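Local coordinates for HydG protein (PDB 4RTB) that acts as a radical SAM maturase of [FeFe]-hydrogenase, and probably makes the carbon monoxide and cyanide ligands of the hydrogenase active-site cluster, at residues Y92-A100 with L382-C392; L162-Y173 with G192-G202. All coordinates share one frame; numbering follows the deposited sequence.

Contact 1. Residues Y92-A100 with L382-C392; sequences YGKRIVLFA and LIDKGFLPSFC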
loop_
_atom_site.group_PDB
_atom_site.type_symbol
_atom_site.label_atom_id
_atom_site.label_comp_id
_atom_site.label_asym_id
_atom_site.label_seq_id
_atom_site.Cartn_x
_atom_site.Cartn_y
_atom_site.Cartn_z
ATOM N N TYR A 92 2.284 7.308 -13.825
ATOM C CA TYR A 92 1.026 7.484 -13.108
ATOM C C TYR A 92 0.402 8.857 -13.312
ATOM O O TYR A 92 -0.811 9.021 -13.162
ATOM C CB TYR A 92 1.241 7.230 -11.616
ATOM C CG TYR A 92 1.620 5.803 -11.298
ATOM C CD1 TYR A 92 0.645 4.839 -11.091
ATOM C CD2 TYR A 92 2.951 5.420 -11.210
ATOM C CE1 TYR A 92 0.983 3.533 -10.801
ATOM C CE2 TYR A 92 3.301 4.114 -10.920
ATOM C CZ TYR A 92 2.312 3.175 -10.716
ATOM O OH TYR A 92 2.650 1.872 -10.426
ATOM N N GLY A 93 1.229 9.838 -13.658
ATOM C CA GLY A 93 0.758 11.201 -13.796
ATOM C C GLY A 93 0.468 11.814 -12.441
ATOM O O GLY A 93 1.161 11.534 -11.462
ATOM N N LYS A 94 -0.563 12.647 -12.379
ATOM C CA LYS A 94 -0.937 13.298 -11.132
ATOM C C LYS A 94 -2.007 12.487 -10.405
ATOM O O LYS A 94 -2.749 13.017 -9.578
ATOM C CB LYS A 94 -1.428 14.722 -11.401
ATOM C CG LYS A 94 -0.322 15.706 -11.767
ATOM C CD LYS A 94 0.694 15.813 -10.642
ATOM C CE LYS A 94 1.649 16.980 -10.838
ATOM N NZ LYS A 94 2.677 17.012 -9.759
ATOM N N ARG A 95 -2.062 11.194 -10.705
ATOM C CA ARG A 95 -3.126 10.331 -10.206
ATOM C C ARG A 95 -2.795 9.678 -8.868
ATOM O O ARG A 95 -1.753 9.038 -8.715
ATOM C CB ARG A 95 -3.441 9.246 -11.235
ATOM C CG ARG A 95 -4.725 8.497 -10.965
ATOM C CD ARG A 95 -4.843 7.276 -11.852
ATOM N NE ARG A 95 -3.798 6.303 -11.556
ATOM C CZ ARG A 95 -4.024 5.020 -11.301
ATOM N NH1 ARG A 95 -5.262 4.544 -11.313
ATOM N NH2 ARG A 95 -3.008 4.210 -11.039
ATOM N N ILE A 96 -3.693 9.841 -7.904
ATOM C CA ILE A 96 -3.561 9.171 -6.618
ATOM C C ILE A 96 -4.853 8.416 -6.299
ATOM O O ILE A 96 -5.946 8.985 -6.332
ATOM C CB ILE A 96 -3.220 10.171 -5.489
ATOM C CG1 ILE A 96 -3.218 9.469 -4.128
ATOM C CG2 ILE A 96 -4.176 11.364 -5.505
ATOM C CD1 ILE A 96 -2.072 8.500 -3.952
ATOM N N VAL A 97 -4.725 7.124 -6.017
ATOM C CA VAL A 97 -5.892 6.285 -5.783
ATOM C C VAL A 97 -6.232 6.235 -4.299
ATOM O O VAL A 97 -5.352 6.059 -3.456
ATOM C CB VAL A 97 -5.669 4.861 -6.310
ATOM C CG1 VAL A 97 -6.947 4.050 -6.196
ATOM C CG2 VAL A 97 -5.192 4.907 -7.752
ATOM N N LEU A 98 -7.513 6.397 -3.983
ATOM C CA LEU A 98 -7.951 6.423 -2.594
ATOM C C LEU A 98 -8.781 5.194 -2.226
ATOM O O LEU A 98 -9.632 4.740 -3.000
ATOM C CB LEU A 98 -8.754 7.695 -2.310
ATOM C CG LEU A 98 -8.067 9.030 -2.610
ATOM C CD1 LEU A 98 -8.870 10.178 -2.019
ATOM C CD2 LEU A 98 -6.631 9.050 -2.099
ATOM N N PHE A 99 -8.517 4.660 -1.038
ATOM C CA PHE A 99 -9.277 3.537 -0.512
ATOM C C PHE A 99 -9.459 3.689 0.991
ATOM O O PHE A 99 -8.760 4.472 1.637
ATOM C CB PHE A 99 -8.580 2.211 -0.825
ATOM C CG PHE A 99 -7.344 1.967 -0.005
ATOM C CD1 PHE A 99 -6.132 2.525 -0.376
ATOM C CD2 PHE A 99 -7.391 1.172 1.133
ATOM C CE1 PHE A 99 -4.990 2.303 0.376
ATOM C CE2 PHE A 99 -6.253 0.947 1.886
ATOM C CZ PHE A 99 -5.053 1.513 1.508
ATOM N N ALA A 100 -10.400 2.931 1.542
ATOM C CA ALA A 100 -10.633 2.921 2.978
ATOM C C ALA A 100 -10.535 1.500 3.521
ATOM O O ALA A 100 -11.124 0.569 2.964
ATOM C CB ALA A 100 -11.987 3.525 3.304
ATOM N N LEU A 382 -5.794 17.591 -1.865
ATOM C CA LEU A 382 -5.192 16.917 -3.011
ATOM C C LEU A 382 -5.403 17.707 -4.292
ATOM O O LEU A 382 -4.483 17.864 -5.097
ATOM C CB LEU A 382 -5.765 15.507 -3.179
ATOM C CG LEU A 382 -5.251 14.426 -2.230
ATOM C CD1 LEU A 382 -5.878 13.081 -2.566
ATOM C CD2 LEU A 382 -3.739 14.346 -2.291
ATOM N N ILE A 383 -6.617 18.210 -4.472
ATOM C CA ILE A 383 -6.967 18.914 -5.691
ATOM C C ILE A 383 -6.228 20.247 -5.761
ATOM O O ILE A 383 -5.978 20.767 -6.850
ATOM C CB ILE A 383 -8.498 19.128 -5.796
ATOM C CG1 ILE A 383 -8.977 18.883 -7.225
ATOM C CG2 ILE A 383 -8.911 20.516 -5.319
ATOM C CD1 ILE A 383 -10.451 19.123 -7.405
ATOM N N ASP A 384 -5.855 20.788 -4.604
ATOM C CA ASP A 384 -5.100 22.037 -4.584
ATOM C C ASP A 384 -3.607 21.813 -4.829
ATOM O O ASP A 384 -2.921 22.697 -5.343
ATOM C CB ASP A 384 -5.314 22.776 -3.263
ATOM C CG ASP A 384 -6.243 23.968 -3.409
ATOM O OD1 ASP A 384 -5.740 25.107 -3.531
ATOM O OD2 ASP A 384 -7.475 23.765 -3.409
ATOM N N LYS A 385 -3.108 20.633 -4.470
ATOM C CA LYS A 385 -1.709 20.293 -4.724
ATOM C C LYS A 385 -1.533 19.751 -6.144
ATOM O O LYS A 385 -0.461 19.260 -6.507
ATOM C CB LYS A 385 -1.196 19.278 -3.694
ATOM C CG LYS A 385 -1.435 19.691 -2.248
ATOM C CD LYS A 385 -0.249 19.379 -1.345
ATOM C CE LYS A 385 -0.524 19.808 0.093
ATOM N NZ LYS A 385 0.548 19.367 1.032
ATOM N N GLY A 386 -2.599 19.841 -6.938
ATOM C CA GLY A 386 -2.540 19.510 -8.351
ATOM C C GLY A 386 -2.722 18.041 -8.674
ATOM O O GLY A 386 -2.435 17.606 -9.791
ATOM N N PHE A 387 -3.212 17.279 -7.702
ATOM C CA PHE A 387 -3.349 15.831 -7.848
ATOM C C PHE A 387 -4.744 15.403 -8.303
ATOM O O PHE A 387 -5.730 16.104 -8.067
ATOM C CB PHE A 387 -3.001 15.137 -6.529
ATOM C CG PHE A 387 -1.550 15.235 -6.156
ATOM C CD1 PHE A 387 -1.173 15.440 -4.839
ATOM C CD2 PHE A 387 -0.561 15.107 -7.120
ATOM C CE1 PHE A 387 0.164 15.527 -4.488
ATOM C CE2 PHE A 387 0.779 15.193 -6.774
ATOM C CZ PHE A 387 1.140 15.403 -5.457
ATOM N N LEU A 388 -4.810 14.244 -8.953
ATOM C CA LEU A 388 -6.070 13.688 -9.438
ATOM C C LEU A 388 -6.500 12.506 -8.568
ATOM O O LEU A 388 -5.939 11.413 -8.677
ATOM C CB LEU A 388 -5.932 13.246 -10.898
ATOM C CG LEU A 388 -7.148 13.216 -11.834
ATOM C CD1 LEU A 388 -7.089 11.976 -12.714
ATOM C CD2 LEU A 388 -8.478 13.283 -11.089
ATOM N N PRO A 389 -7.498 12.724 -7.699
ATOM C CA PRO A 389 -8.037 11.661 -6.845
ATOM C C PRO A 389 -8.863 10.677 -7.659
ATOM O O PRO A 389 -9.639 11.103 -8.515
ATOM C CB PRO A 389 -8.918 12.417 -5.843
ATOM C CG PRO A 389 -8.534 13.863 -5.980
ATOM C CD PRO A 389 -8.117 14.025 -7.403
ATOM N N SER A 390 -8.703 9.385 -7.394
ATOM C CA SER A 390 -9.403 8.371 -8.171
ATOM C C SER A 390 -10.015 7.295 -7.287
ATOM O O SER A 390 -9.628 7.122 -6.131
ATOM C CB SER A 390 -8.456 7.734 -9.184
ATOM O OG SER A 390 -7.177 8.329 -9.105
ATOM N N PHE A 391 -10.982 6.583 -7.852
ATOM C CA PHE A 391 -11.708 5.542 -7.144
ATOM C C PHE A 391 -12.080 4.443 -8.137
ATOM O O PHE A 391 -13.261 4.134 -8.306
ATOM C CB PHE A 391 -12.973 6.109 -6.480
ATOM C CG PHE A 391 -12.765 7.423 -5.772
ATOM C CD1 PHE A 391 -12.934 8.624 -6.444
ATOM C CD2 PHE A 391 -12.422 7.456 -4.431
ATOM C CE1 PHE A 391 -12.749 9.835 -5.795
ATOM C CE2 PHE A 391 -12.238 8.663 -3.776
ATOM C CZ PHE A 391 -12.403 9.854 -4.459
ATOM N N CYS A 392 -11.078 3.857 -8.794
ATOM C CA CYS A 392 -11.330 3.001 -9.954
ATOM C C CYS A 392 -10.627 1.644 -9.937
ATOM O O CYS A 392 -11.253 0.616 -10.245
ATOM C CB CYS A 392 -10.921 3.738 -11.228
ATOM S SG CYS A 392 -9.171 4.199 -11.285
#
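I96 lies alongside L388, P389 and S390 in a parallel beta pairing. Strand 388-390 here adds onto the start of strand 95-105, a strand of the TIM-type barrel of the radical SAM fold. I96 N bonds to L388 O at 2.8 Å and nearly straight (169°). L98 N bonds to S390 O at 3.1 Å, and L388 N to K94 O. I96 O accepts two bonds from S390. S390 N reaches it at 3.0 Å, tilted 24° from the carbonyl plane. S390 OG comes in far above that plane, from the same face. The serine thus grips the neighbouring strand with both main chain and side chain.

I96 and P389 point to one face of the sheet, R95, V97, L388 and S390 to the other. On the first face, I96 CG2 packs on L382 CD1 at 3.8 Å, the two side chains crossing at about a right angle. L98 CD2 meets the same L382 methyl tip to tip. On the other face R95 has CG anti to the backbone N (chi1 -167°) and runs past S390 OG. V97 CG2 lies over one face of the R95 guanidinium, toward the rim. Just before the two strands, the F387 ring edge, at CD2, meets K94 CD, 3.8 Å away.

Further out, V97 and F99 use their backbones on the other edge of the strand, bonding to M344 of strand 343-345. Helix 330-339 touches L382 and F387 through D334, and Y447 of helix 438-454 touches L388. The F391 ring meets that of Y429, the planes close to parallel, and F391 O bonds to T147 OG1. F391 CE2 rests against L98 CB at 3.9 Å.

Contact 2. Residues L162-Y173 with G192-G202; sequences LSYLEEIIPAIY and GYERLKKLKIG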
loop_
_atom_site.group_PDB
_atom_site.type_symbol
_atom_site.label_atom_id
_atom_site.label_comp_id
_atom_site.label_asym_id
_atom_site.label_seq_id
_atom_site.Cartn_x
_atom_site.Cartn_y
_atom_site.Cartn_z
ATOM N N LEU A 162 -12.202 -17.940 6.715
ATOM C CA LEU A 162 -12.630 -18.142 5.341
ATOM C C LEU A 162 -14.131 -18.363 5.228
ATOM O O LEU A 162 -14.731 -17.963 4.241
ATOM C CB LEU A 162 -11.874 -19.306 4.714
ATOM C CG LEU A 162 -10.463 -18.908 4.293
ATOM C CD1 LEU A 162 -9.756 -20.087 3.683
ATOM C CD2 LEU A 162 -10.509 -17.742 3.315
ATOM N N SER A 163 -14.742 -18.988 6.229
ATOM C CA SER A 163 -16.196 -19.124 6.228
ATOM C C SER A 163 -16.836 -17.753 6.433
ATOM O O SER A 163 -17.752 -17.346 5.699
ATOM C CB SER A 163 -16.646 -20.096 7.315
ATOM O OG SER A 163 -15.841 -21.261 7.303
ATOM N N TYR A 164 -16.325 -17.055 7.445
ATOM C CA TYR A 164 -16.717 -15.686 7.770
ATOM C C TYR A 164 -16.745 -14.783 6.531
ATOM O O TYR A 164 -17.752 -14.128 6.237
ATOM C CB TYR A 164 -15.750 -15.140 8.824
ATOM C CG TYR A 164 -16.056 -13.765 9.360
ATOM C CD1 TYR A 164 -15.255 -12.679 9.029
ATOM C CD2 TYR A 164 -17.124 -13.553 10.221
ATOM C CE1 TYR A 164 -15.517 -11.419 9.527
ATOM C CE2 TYR A 164 -17.396 -12.294 10.725
ATOM C CZ TYR A 164 -16.586 -11.231 10.376
ATOM O OH TYR A 164 -16.850 -9.972 10.869
ATOM N N LEU A 165 -15.636 -14.772 5.800
ATOM C CA LEU A 165 -15.524 -13.986 4.579
ATOM C C LEU A 165 -16.400 -14.554 3.468
ATOM O O LEU A 165 -16.916 -13.810 2.634
ATOM C CB LEU A 165 -14.067 -13.922 4.114
ATOM C CG LEU A 165 -13.114 -13.084 4.968
ATOM C CD1 LEU A 165 -11.694 -13.173 4.436
ATOM C CD2 LEU A 165 -13.579 -11.639 5.008
ATOM N N GLU A 166 -16.566 -15.875 3.461
ATOM C CA GLU A 166 -17.393 -16.531 2.453
ATOM C C GLU A 166 -18.839 -16.082 2.564
ATOM O O GLU A 166 -19.581 -16.115 1.581
ATOM C CB GLU A 166 -17.305 -18.053 2.576
ATOM C CG GLU A 166 -16.277 -18.681 1.652
ATOM C CD GLU A 166 -15.875 -20.074 2.090
ATOM O OE1 GLU A 166 -16.322 -20.511 3.172
ATOM O OE2 GLU A 166 -15.107 -20.730 1.356
ATOM N N GLU A 167 -19.242 -15.665 3.759
ATOM C CA GLU A 167 -20.577 -15.104 3.919
ATOM C C GLU A 167 -20.591 -13.580 3.792
ATOM O O GLU A 167 -21.567 -13.005 3.311
ATOM C CB GLU A 167 -21.182 -15.518 5.261
ATOM C CG GLU A 167 -22.192 -16.651 5.147
ATOM C CD GLU A 167 -23.272 -16.580 6.210
ATOM O OE1 GLU A 167 -23.146 -15.750 7.136
ATOM O OE2 GLU A 167 -24.252 -17.350 6.113
ATOM N N ILE A 168 -19.510 -12.926 4.206
ATOM C CA ILE A 168 -19.510 -11.464 4.272
ATOM C C ILE A 168 -19.199 -10.763 2.942
ATOM O O ILE A 168 -19.893 -9.817 2.565
ATOM C CB ILE A 168 -18.523 -10.974 5.350
ATOM C CG1 ILE A 168 -19.147 -11.173 6.734
ATOM C CG2 ILE A 168 -18.150 -9.511 5.133
ATOM C CD1 ILE A 168 -18.526 -10.341 7.822
ATOM N N ILE A 169 -18.175 -11.221 2.229
ATOM C CA ILE A 169 -17.745 -10.537 1.008
ATOM C C ILE A 169 -18.815 -10.485 -0.100
ATOM O O ILE A 169 -19.083 -9.401 -0.632
ATOM C CB ILE A 169 -16.445 -11.163 0.449
ATOM C CG1 ILE A 169 -15.264 -10.801 1.351
ATOM C CG2 ILE A 169 -16.184 -10.691 -0.972
ATOM C CD1 ILE A 169 -13.942 -11.348 0.881
ATOM N N PRO A 170 -19.436 -11.632 -0.453
ATOM C CA PRO A 170 -20.483 -11.526 -1.477
ATOM C C PRO A 170 -21.650 -10.660 -1.018
ATOM O O PRO A 170 -22.302 -10.007 -1.840
ATOM C CB PRO A 170 -20.937 -12.977 -1.677
ATOM C CG PRO A 170 -19.817 -13.801 -1.168
ATOM C CD PRO A 170 -19.247 -13.030 -0.026
ATOM N N ALA A 171 -21.906 -10.662 0.287
ATOM C CA ALA A 171 -22.946 -9.823 0.866
ATOM C C ALA A 171 -22.631 -8.350 0.633
ATOM O O ALA A 171 -23.520 -7.567 0.308
ATOM C CB ALA A 171 -23.098 -10.111 2.352
ATOM N N ILE A 172 -21.363 -7.980 0.795
ATOM C CA ILE A 172 -20.928 -6.615 0.519
ATOM C C ILE A 172 -21.065 -6.290 -0.967
ATOM O O ILE A 172 -21.623 -5.251 -1.327
ATOM C CB ILE A 172 -19.469 -6.376 0.966
ATOM C CG1 ILE A 172 -19.396 -6.223 2.487
ATOM C CG2 ILE A 172 -18.897 -5.139 0.299
ATOM C CD1 ILE A 172 -18.010 -5.896 3.006
ATOM N N TYR A 173 -20.562 -7.176 -1.823
ATOM C CA TYR A 173 -20.660 -6.974 -3.268
ATOM C C TYR A 173 -22.098 -6.775 -3.737
ATOM O O TYR A 173 -22.358 -5.975 -4.635
ATOM C CB TYR A 173 -20.046 -8.152 -4.026
ATOM C CG TYR A 173 -18.573 -8.004 -4.316
ATOM C CD1 TYR A 173 -18.102 -6.965 -5.107
ATOM C CD2 TYR A 173 -17.655 -8.915 -3.814
ATOM C CE1 TYR A 173 -16.753 -6.830 -5.380
ATOM C CE2 TYR A 173 -16.307 -8.790 -4.081
ATOM C CZ TYR A 173 -15.861 -7.747 -4.865
ATOM O OH TYR A 173 -14.518 -7.620 -5.129
ATOM N N GLY A 192 -7.166 -22.908 0.868
ATOM C CA GLY A 192 -7.729 -21.673 1.373
ATOM C C GLY A 192 -7.736 -20.568 0.338
ATOM O O GLY A 192 -8.707 -19.824 0.219
ATOM N N TYR A 193 -6.645 -20.460 -0.413
ATOM C CA TYR A 193 -6.560 -19.468 -1.475
ATOM C C TYR A 193 -7.486 -19.833 -2.631
ATOM O O TYR A 193 -8.034 -18.952 -3.292
ATOM C CB TYR A 193 -5.119 -19.322 -1.959
ATOM C CG TYR A 193 -4.223 -18.602 -0.978
ATOM C CD1 TYR A 193 -4.650 -17.444 -0.343
ATOM C CD2 TYR A 193 -2.959 -19.086 -0.679
ATOM C CE1 TYR A 193 -3.838 -16.781 0.557
ATOM C CE2 TYR A 193 -2.139 -18.431 0.220
ATOM C CZ TYR A 193 -2.584 -17.279 0.835
ATOM O OH TYR A 193 -1.772 -16.624 1.732
ATOM N N GLU A 194 -7.659 -21.130 -2.871
ATOM C CA GLU A 194 -8.646 -21.584 -3.845
ATOM C C GLU A 194 -10.047 -21.184 -3.398
ATOM O O GLU A 194 -10.913 -20.895 -4.224
ATOM C CB GLU A 194 -8.569 -23.098 -4.046
ATOM C CG GLU A 194 -7.561 -23.535 -5.095
ATOM N N ARG A 195 -10.265 -21.172 -2.088
ATOM C CA ARG A 195 -11.546 -20.752 -1.538
ATOM C C ARG A 195 -11.710 -19.245 -1.688
ATOM O O ARG A 195 -12.809 -18.757 -1.954
ATOM C CB ARG A 195 -11.671 -21.163 -0.064
ATOM C CG ARG A 195 -11.882 -22.659 0.157
ATOM C CD ARG A 195 -11.950 -23.016 1.639
ATOM N NE ARG A 195 -13.140 -22.478 2.293
ATOM C CZ ARG A 195 -13.385 -22.572 3.597
ATOM N NH1 ARG A 195 -14.496 -22.053 4.107
ATOM N NH2 ARG A 195 -12.518 -23.183 4.395
ATOM N N LEU A 196 -10.609 -18.516 -1.530
ATOM C CA LEU A 196 -10.646 -17.059 -1.571
ATOM C C LEU A 196 -10.859 -16.538 -2.991
ATOM O O LEU A 196 -11.582 -15.563 -3.193
ATOM C CB LEU A 196 -9.360 -16.474 -0.985
ATOM C CG LEU A 196 -9.460 -15.012 -0.543
ATOM C CD1 LEU A 196 -10.515 -14.862 0.543
ATOM C CD2 LEU A 196 -8.113 -14.488 -0.066
ATOM N N LYS A 197 -10.236 -17.195 -3.966
ATOM C CA LYS A 197 -10.379 -16.816 -5.369
ATOM C C LYS A 197 -11.842 -16.881 -5.821
ATOM O O LYS A 197 -12.250 -16.145 -6.722
ATOM C CB LYS A 197 -9.508 -17.713 -6.257
ATOM C CG LYS A 197 -9.428 -17.279 -7.714
ATOM N N LYS A 198 -12.629 -17.750 -5.188
ATOM C CA LYS A 198 -14.051 -17.877 -5.502
ATOM C C LYS A 198 -14.866 -16.693 -4.988
ATOM O O LYS A 198 -15.991 -16.463 -5.434
ATOM C CB LYS A 198 -14.618 -19.174 -4.919
ATOM C CG LYS A 198 -14.154 -20.447 -5.616
ATOM N N LEU A 199 -14.300 -15.948 -4.041
ATOM C CA LEU A 199 -14.997 -14.816 -3.440
ATOM C C LEU A 199 -14.908 -13.570 -4.311
ATOM O O LEU A 199 -15.515 -12.543 -3.997
ATOM C CB LEU A 199 -14.436 -14.518 -2.050
ATOM C CG LEU A 199 -14.648 -15.612 -1.003
ATOM C CD1 LEU A 199 -14.276 -15.107 0.383
ATOM C CD2 LEU A 199 -16.085 -16.104 -1.032
ATOM N N LYS A 200 -14.146 -13.676 -5.397
ATOM C CA LYS A 200 -13.973 -12.596 -6.366
ATOM C C LYS A 200 -13.380 -11.331 -5.749
ATOM O O LYS A 200 -13.874 -10.228 -5.986
ATOM C CB LYS A 200 -15.308 -12.258 -7.034
ATOM C CG LYS A 200 -15.901 -13.379 -7.866
ATOM C CD LYS A 200 -17.248 -12.958 -8.429
ATOM C CE LYS A 200 -17.859 -14.034 -9.306
ATOM N NZ LYS A 200 -19.187 -13.613 -9.835
ATOM N N ILE A 201 -12.318 -11.491 -4.965
ATOM C CA ILE A 201 -11.626 -10.339 -4.395
ATOM C C ILE A 201 -10.692 -9.721 -5.427
ATOM O O ILE A 201 -10.293 -10.377 -6.389
ATOM C CB ILE A 201 -10.817 -10.717 -3.139
ATOM C CG1 ILE A 201 -9.839 -11.850 -3.451
ATOM C CG2 ILE A 201 -11.749 -11.108 -2.006
ATOM C CD1 ILE A 201 -8.384 -11.438 -3.393
ATOM N N GLY A 202 -10.347 -8.455 -5.228
ATOM C CA GLY A 202 -9.442 -7.778 -6.133
ATOM C C GLY A 202 -8.003 -8.185 -5.893
ATOM O O GLY A 202 -7.438 -8.989 -6.636
#
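R195 starts with CG anti to its carbonyl carbon (chi1 -73°) and bends at chi3 (67°), which turns its NE and NH1 side to E166. The glutamate chain is extended beyond CG and crosses it at about a right angle. Helices 158-175 and 190-197 run nearly parallel within the radical SAM domain, at the outside of its barrel. The salt bridge is side-on: NH1 gives a bond to OE1 at 2.6 Å, and NE one to OE2 at 2.8 Å. Both oxygens are met on the syn side, with the two planes 39° apart. L162 CB sits over the centre of the guanidinium. S163 OG lies at its edge but bonds to D159 O. A leucine at R195 would probably leave the E166 carboxylate without its charged mate and free to turn.

Next to the bridge, L199, just past the clear part of helix 190-197, packs against helix 158-175. Its CD2 touches E166 CG at 3.7 Å, and its CD1 meets L165 CB at 3.9 Å. L165 packs near M153, which binds S-adenosylmethionine. L162 CD1 lies on G192 CA. I169 CD1 touches I201 CG2 at 3.6 Å. At the far end, Y173 OH bonds weakly to K200 O.

How the contacts relate
The contacts share no segment. Their centres are 28 Å apart and their nearest atoms about 9 Å. Contact 1 is buried and joins strand to strand, so main-chain bonds dominate and apolar side chains fill in around them. Contact 2 lies farther out, 21 Å from the chain centre against 14 Å. It joins helix 158-175 to helix 190-197 and the turn after it and is partly buried, with leucine and isoleucine packing inward and a salt bridge between partly exposed side chains. The sheet connects them: strand 95-105 of contact 1 pairs with strand 148-153, on which L165 and I169 of contact 2 rest. Contact 1 lies away from the binding sites, while contact 2 backs onto M153.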